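Local coordinates for pyruvate kinase 1 (Trypanosoma brucei brucei, PDB 4KCT), which transfers the phosphoryl group of phosphoenolpyruvate to ADP, yielding pyruvate and ATP in glycolysis, and also decarboxylates oxaloacetate, at the potassium ion site and the interface of chains A and B. Sequence-based numbering; all coordinates share one arbitrary frame. Chains: chain A/B, Pyruvate kinase 1.

Contact 1: the potassium ion site. Residues chain A 50, 52-54, 84-86, 212, 239. With K (potassium ion), chain C.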
loop_
_atom_site.group_PDB
_atom_site.type_symbol
_atom_site.label_atom_id
_atom_site.label_comp_id
_atom_site.label_asym_id
_atom_site.label_seq_id
_atom_site.Cartn_x
_atom_site.Cartn_y
_atom_site.Cartn_z
ATOM N N ARG A 50 20.938 0.903 36.635
ATOM C CA ARG A 50 21.447 -0.453 36.431
ATOM C C ARG A 50 22.634 -0.720 37.370
ATOM O O ARG A 50 23.556 0.101 37.478
ATOM C CB ARG A 50 21.878 -0.643 34.996
ATOM C CG ARG A 50 22.555 -1.994 34.694
ATOM C CD ARG A 50 23.067 -2.006 33.249
ATOM N NE ARG A 50 23.798 -3.228 32.888
ATOM C CZ ARG A 50 25.108 -3.265 32.669
ATOM N NH1 ARG A 50 25.852 -2.148 32.800
ATOM N NH2 ARG A 50 25.685 -4.414 32.352
ATOM N N ASN A 52 25.532 -3.357 37.865
ATOM C CA ASN A 52 26.234 -4.398 37.167
ATOM C C ASN A 52 26.897 -5.323 38.153
ATOM O O ASN A 52 27.948 -4.991 38.718
ATOM C CB ASN A 52 27.300 -3.803 36.250
ATOM C CG ASN A 52 27.991 -4.867 35.399
ATOM O OD1 ASN A 52 27.661 -6.064 35.472
ATOM N ND2 ASN A 52 28.951 -4.441 34.603
ATOM N N PHE A 53 26.254 -6.458 38.416
ATOM C CA PHE A 53 26.759 -7.397 39.423
ATOM C C PHE A 53 27.899 -8.249 38.901
ATOM O O PHE A 53 28.393 -9.115 39.617
ATOM C CB PHE A 53 25.635 -8.310 39.954
ATOM C CG PHE A 53 24.878 -7.732 41.107
ATOM C CD1 PHE A 53 24.290 -6.477 41.014
ATOM C CD2 PHE A 53 24.767 -8.437 42.308
ATOM C CE1 PHE A 53 23.575 -5.954 42.075
ATOM C CE2 PHE A 53 24.055 -7.920 43.368
ATOM C CZ PHE A 53 23.493 -6.659 43.270
ATOM N N SER A 54 28.369 -7.978 37.685
ATOM C CA SER A 54 29.678 -8.507 37.288
ATOM C C SER A 54 30.802 -7.997 38.196
ATOM O O SER A 54 31.803 -8.675 38.364
ATOM C CB SER A 54 29.996 -8.182 35.832
ATOM O OG SER A 54 29.176 -8.933 34.972
ATOM N N ASP A 84 21.742 -6.477 37.014
ATOM C CA ASP A 84 22.280 -7.117 35.799
ATOM C C ASP A 84 23.257 -8.227 36.206
ATOM O O ASP A 84 24.281 -7.947 36.815
ATOM C CB ASP A 84 22.977 -6.050 34.912
ATOM C CG ASP A 84 23.404 -6.590 33.541
ATOM O OD1 ASP A 84 24.070 -7.641 33.501
ATOM O OD2 ASP A 84 23.124 -5.929 32.495
ATOM N N THR A 85 22.900 -9.490 35.946
ATOM C CA THR A 85 23.638 -10.619 36.547
ATOM C C THR A 85 25.025 -10.783 35.922
ATOM O O THR A 85 25.260 -10.409 34.767
ATOM C CB THR A 85 22.868 -11.952 36.407
ATOM O OG1 THR A 85 22.681 -12.229 35.023
ATOM C CG2 THR A 85 21.506 -11.841 37.090
ATOM N N LYS A 86 25.942 -11.363 36.674
ATOM C CA LYS A 86 27.238 -11.758 36.113
ATOM C C LYS A 86 27.049 -12.806 34.999
ATOM O O LYS A 86 27.566 -12.660 33.921
ATOM C CB LYS A 86 28.156 -12.322 37.221
ATOM C CG LYS A 86 29.620 -12.422 36.814
ATOM C CD LYS A 86 30.456 -13.000 37.962
ATOM C CE LYS A 86 31.897 -12.527 37.910
ATOM N NZ LYS A 86 32.438 -12.595 36.528
ATOM N N SER A 212 21.795 -12.295 32.121
ATOM C CA SER A 212 22.874 -12.420 31.148
ATOM C C SER A 212 22.845 -13.715 30.370
ATOM O O SER A 212 22.465 -14.798 30.906
ATOM C CB SER A 212 24.237 -12.243 31.821
ATOM O OG SER A 212 24.420 -10.896 32.215
ATOM N N LYS A 239 18.882 -10.876 28.270
ATOM C CA LYS A 239 19.933 -10.272 27.455
ATOM C C LYS A 239 20.359 -11.239 26.376
ATOM O O LYS A 239 20.659 -12.404 26.649
ATOM C CB LYS A 239 21.139 -9.872 28.303
ATOM C CG LYS A 239 20.756 -8.941 29.458
ATOM C CD LYS A 239 21.917 -8.768 30.448
ATOM C CE LYS A 239 23.219 -8.412 29.752
ATOM N NZ LYS A 239 24.320 -8.320 30.765
HETATM K K K C . 26.643 -8.148 34.019
HETATM O O HOH W 1 27.572 -10.087 32.536
HETATM O O HOH W 2 27.454 -6.852 31.556
#
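The monovalent-cation site of pyruvate kinase lies in the active site of the barrel domain, its protein ligands coming from the C-terminal ends of two strands and the loops that follow. Strand 46-52 ends in A:Asn52, with A:Ser54 just beyond; strand 80-84 ends in A:Asp84, followed by A:Thr85. A:Asn52 OD1 (amide oxygen), A:Asp84 OD1 (carboxylate), A:Ser54 OG (hydroxyl), the backbone carbonyl of A:Thr85 and two waters make up the modelled shell, a distorted six-coordinate one. The bond from A:Asp84 OD1 to K is 2.7 Å and that from A:Thr85 O is 2.8 Å. A:Asn52 and A:Asp84 both hold CG anti to the backbone N (chi1 -175° and -172°). The backbone N of A:Ser54 donates to A:Asn52 OD1 from above the amide plane, tying two ligands together. A:Lys239, bent at chi3 (50°), brings NZ to the syn lone pair of A:Asp84 OD1 at 2.8 Å, so this oxygen serves ammonium and potassium at once. From an extended chain, A:Arg50 NE reaches A:Asp84 OD2 at 2.8 Å, in the guanidinium plane but above the carboxylate plane. These two cations probably keep the carboxylate ionised beside the metal. A:Ser212 OG is a second-shell clamp: it donates to A:Thr85 O at 2.7 Å and accepts from A:Lys239 NZ at 3.0 Å. Water 1 also meets A:Lys86 O at 2.9 Å.

Contact 2: the interface of chains A and B. Residues chain A 483, 491-494; chain B 492-496.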
loop_
_atom_site.group_PDB
_atom_site.type_symbol
_atom_site.label_atom_id
_atom_site.label_comp_id
_atom_site.label_asym_id
_atom_site.label_seq_id
_atom_site.Cartn_x
_atom_site.Cartn_y
_atom_site.Cartn_z
ATOM N N ASP A 483 -15.380 -0.245 32.344
ATOM C CA ASP A 483 -16.662 0.333 32.721
ATOM C C ASP A 483 -16.995 -0.130 34.136
ATOM O O ASP A 483 -16.121 -0.652 34.859
ATOM C CB ASP A 483 -17.769 -0.030 31.712
ATOM C CG ASP A 483 -18.086 -1.536 31.689
ATOM O OD1 ASP A 483 -17.745 -2.244 32.671
ATOM O OD2 ASP A 483 -18.646 -2.015 30.671
ATOM N N ASN A 491 -12.082 -2.313 29.197
ATOM C CA ASN A 491 -12.962 -2.576 28.048
ATOM C C ASN A 491 -13.549 -1.299 27.461
ATOM O O ASN A 491 -14.478 -1.360 26.660
ATOM C CB ASN A 491 -14.102 -3.538 28.439
ATOM C CG ASN A 491 -15.159 -2.873 29.312
ATOM O OD1 ASN A 491 -14.836 -2.111 30.231
ATOM N ND2 ASN A 491 -16.447 -3.086 28.962
ATOM N N GLN A 492 -13.023 -0.148 27.870
ATOM C CA GLN A 492 -13.690 1.127 27.583
ATOM C C GLN A 492 -12.619 2.176 27.196
ATOM O O GLN A 492 -11.583 2.254 27.839
ATOM C CB GLN A 492 -14.444 1.605 28.842
ATOM C CG GLN A 492 -15.096 2.978 28.677
ATOM C CD GLN A 492 -15.837 3.413 29.923
ATOM O OE1 GLN A 492 -15.377 4.294 30.678
ATOM N NE2 GLN A 492 -16.977 2.809 30.153
ATOM N N THR A 493 -12.913 3.001 26.185
ATOM C CA THR A 493 -12.116 4.209 25.892
ATOM C C THR A 493 -13.073 5.376 25.789
ATOM O O THR A 493 -14.157 5.239 25.186
ATOM C CB THR A 493 -11.474 4.129 24.481
ATOM O OG1 THR A 493 -10.982 2.810 24.223
ATOM C CG2 THR A 493 -10.335 5.152 24.331
ATOM N N ARG A 494 -12.636 6.546 26.255
ATOM C CA ARG A 494 -13.474 7.783 26.226
ATOM C C ARG A 494 -12.570 8.908 25.729
ATOM O O ARG A 494 -11.405 8.966 26.118
ATOM C CB ARG A 494 -13.900 8.181 27.641
ATOM C CG ARG A 494 -14.856 7.234 28.322
ATOM C CD ARG A 494 -15.331 7.843 29.612
ATOM N NE ARG A 494 -14.366 7.725 30.700
ATOM C CZ ARG A 494 -14.398 8.511 31.774
ATOM N NH1 ARG A 494 -15.321 9.468 31.861
ATOM N NH2 ARG A 494 -13.598 8.279 32.792
ATOM N N GLN B 492 -17.623 7.738 23.980
ATOM C CA GLN B 492 -17.205 6.499 24.632
ATOM C C GLN B 492 -17.476 5.276 23.738
ATOM O O GLN B 492 -18.561 5.164 23.136
ATOM C CB GLN B 492 -17.953 6.346 25.951
ATOM C CG GLN B 492 -17.638 5.059 26.695
ATOM C CD GLN B 492 -18.414 4.964 27.973
ATOM O OE1 GLN B 492 -19.442 4.272 28.056
ATOM N NE2 GLN B 492 -17.994 5.720 28.947
ATOM N N THR B 493 -16.558 4.303 23.780
ATOM C CA THR B 493 -16.755 2.995 23.150
ATOM C C THR B 493 -16.442 1.925 24.176
ATOM O O THR B 493 -15.419 1.999 24.890
ATOM C CB THR B 493 -15.749 2.778 21.981
ATOM O OG1 THR B 493 -15.895 3.829 21.024
ATOM C CG2 THR B 493 -16.022 1.420 21.262
ATOM N N ARG B 494 -17.274 0.906 24.229
ATOM C CA ARG B 494 -17.033 -0.218 25.152
ATOM C C ARG B 494 -17.114 -1.492 24.344
ATOM O O ARG B 494 -17.954 -1.603 23.457
ATOM C CB ARG B 494 -18.131 -0.256 26.213
ATOM C CG ARG B 494 -17.995 0.828 27.268
ATOM C CD ARG B 494 -18.984 0.623 28.401
ATOM N NE ARG B 494 -20.379 0.743 27.969
ATOM C CZ ARG B 494 -21.398 0.189 28.617
ATOM N NH1 ARG B 494 -21.164 -0.628 29.643
ATOM N NH2 ARG B 494 -22.648 0.445 28.250
ATOM N N LEU B 495 -16.335 -2.494 24.733
ATOM C CA LEU B 495 -16.533 -3.815 24.226
ATOM C C LEU B 495 -17.146 -4.668 25.332
ATOM O O LEU B 495 -16.571 -4.774 26.422
ATOM C CB LEU B 495 -15.202 -4.418 23.785
ATOM C CG LEU B 495 -14.828 -4.194 22.300
ATOM C CD1 LEU B 495 -14.700 -2.703 22.034
ATOM C CD2 LEU B 495 -13.495 -4.884 22.010
ATOM N N ILE B 496 -18.265 -5.319 25.013
ATOM C CA ILE B 496 -19.135 -5.990 26.017
ATOM C C ILE B 496 -19.403 -7.404 25.526
ATOM O O ILE B 496 -19.645 -7.608 24.336
ATOM C CB ILE B 496 -20.503 -5.254 26.130
ATOM C CG1 ILE B 496 -20.286 -3.816 26.584
ATOM C CG2 ILE B 496 -21.437 -5.972 27.088
ATOM C CD1 ILE B 496 -19.518 -3.730 27.866
#
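Strand 492-497 of each chain pairs antiparallel with its copy across a two-fold axis, joining two subunits of the pyruvate kinase tetramer through a continuous intersubunit beta-sheet. At the centre A:Thr493 faces B:Thr493: A:Thr493 N donates to B:Thr493 O at 3.0 Å, and the return bond runs nearly along the C=O axis of A:Thr493. Farther along, B:Leu495 N reaches A:Asn491 O at 2.9 Å, in the carbonyl plane. B:Arg494 lies alongside A:Gln492, both side chains pointing the same way. Its CB sits near A:Asn491 O; CG of B:Arg494, anti to the carbonyl carbon (chi1 -75°), packs on A:Gln492 CG at 3.9 Å; CD touches A:Gln492 NE2 and A:Asp483 CB. The bend at chi3 (-64°) then carries the guanidinium toward A:Asp483, crossing that side chain at about a right angle. At the tip B:Arg494 NH1 donates to A:Asp483 OD2 at 3.1 Å, a salt bridge lying close to the guanidinium plane but above the carboxylate plane. A:Asn491 ND2 donates to the same oxygen from the opposite face of the carboxylate, so the two donors grip it from both sides. A:Asn491 OD1 in turn takes the backbone N of A:Asp483 at 2.9 Å, pinning the acid's main chain and carboxylate with one amide. Nearer the axis, the extended A:Gln492 and B:Gln492 cross obliquely and stack their amides, planes 14° apart, with A:Gln492 CD 3.6 Å from B:Gln492 CD. The second N-H of A:Asn491 ND2 crosses to B:Leu495 O at 3.1 Å, meeting it from above the carbonyl plane.

About 42 Å separates the centres of the C-alpha atoms of contact 1 and contact 2, and they share no residue or secondary-structure element. Contact 1 belongs to the barrel domain, where the cation serves catalysis; contact 2 is built from strand 492-497 of both chains and the loop residues A:Asp483 and A:Asn491, in the C-terminal domain that also holds the pocket for fructose 2,6-bisphosphate, the allosteric effector. Each of the four subunits carries its own potassium site, whereas contact 2 needs two chains. Any coupling between them would probably run through the body of the subunit, plausibly during allosteric activation, though this structure alone does not show it.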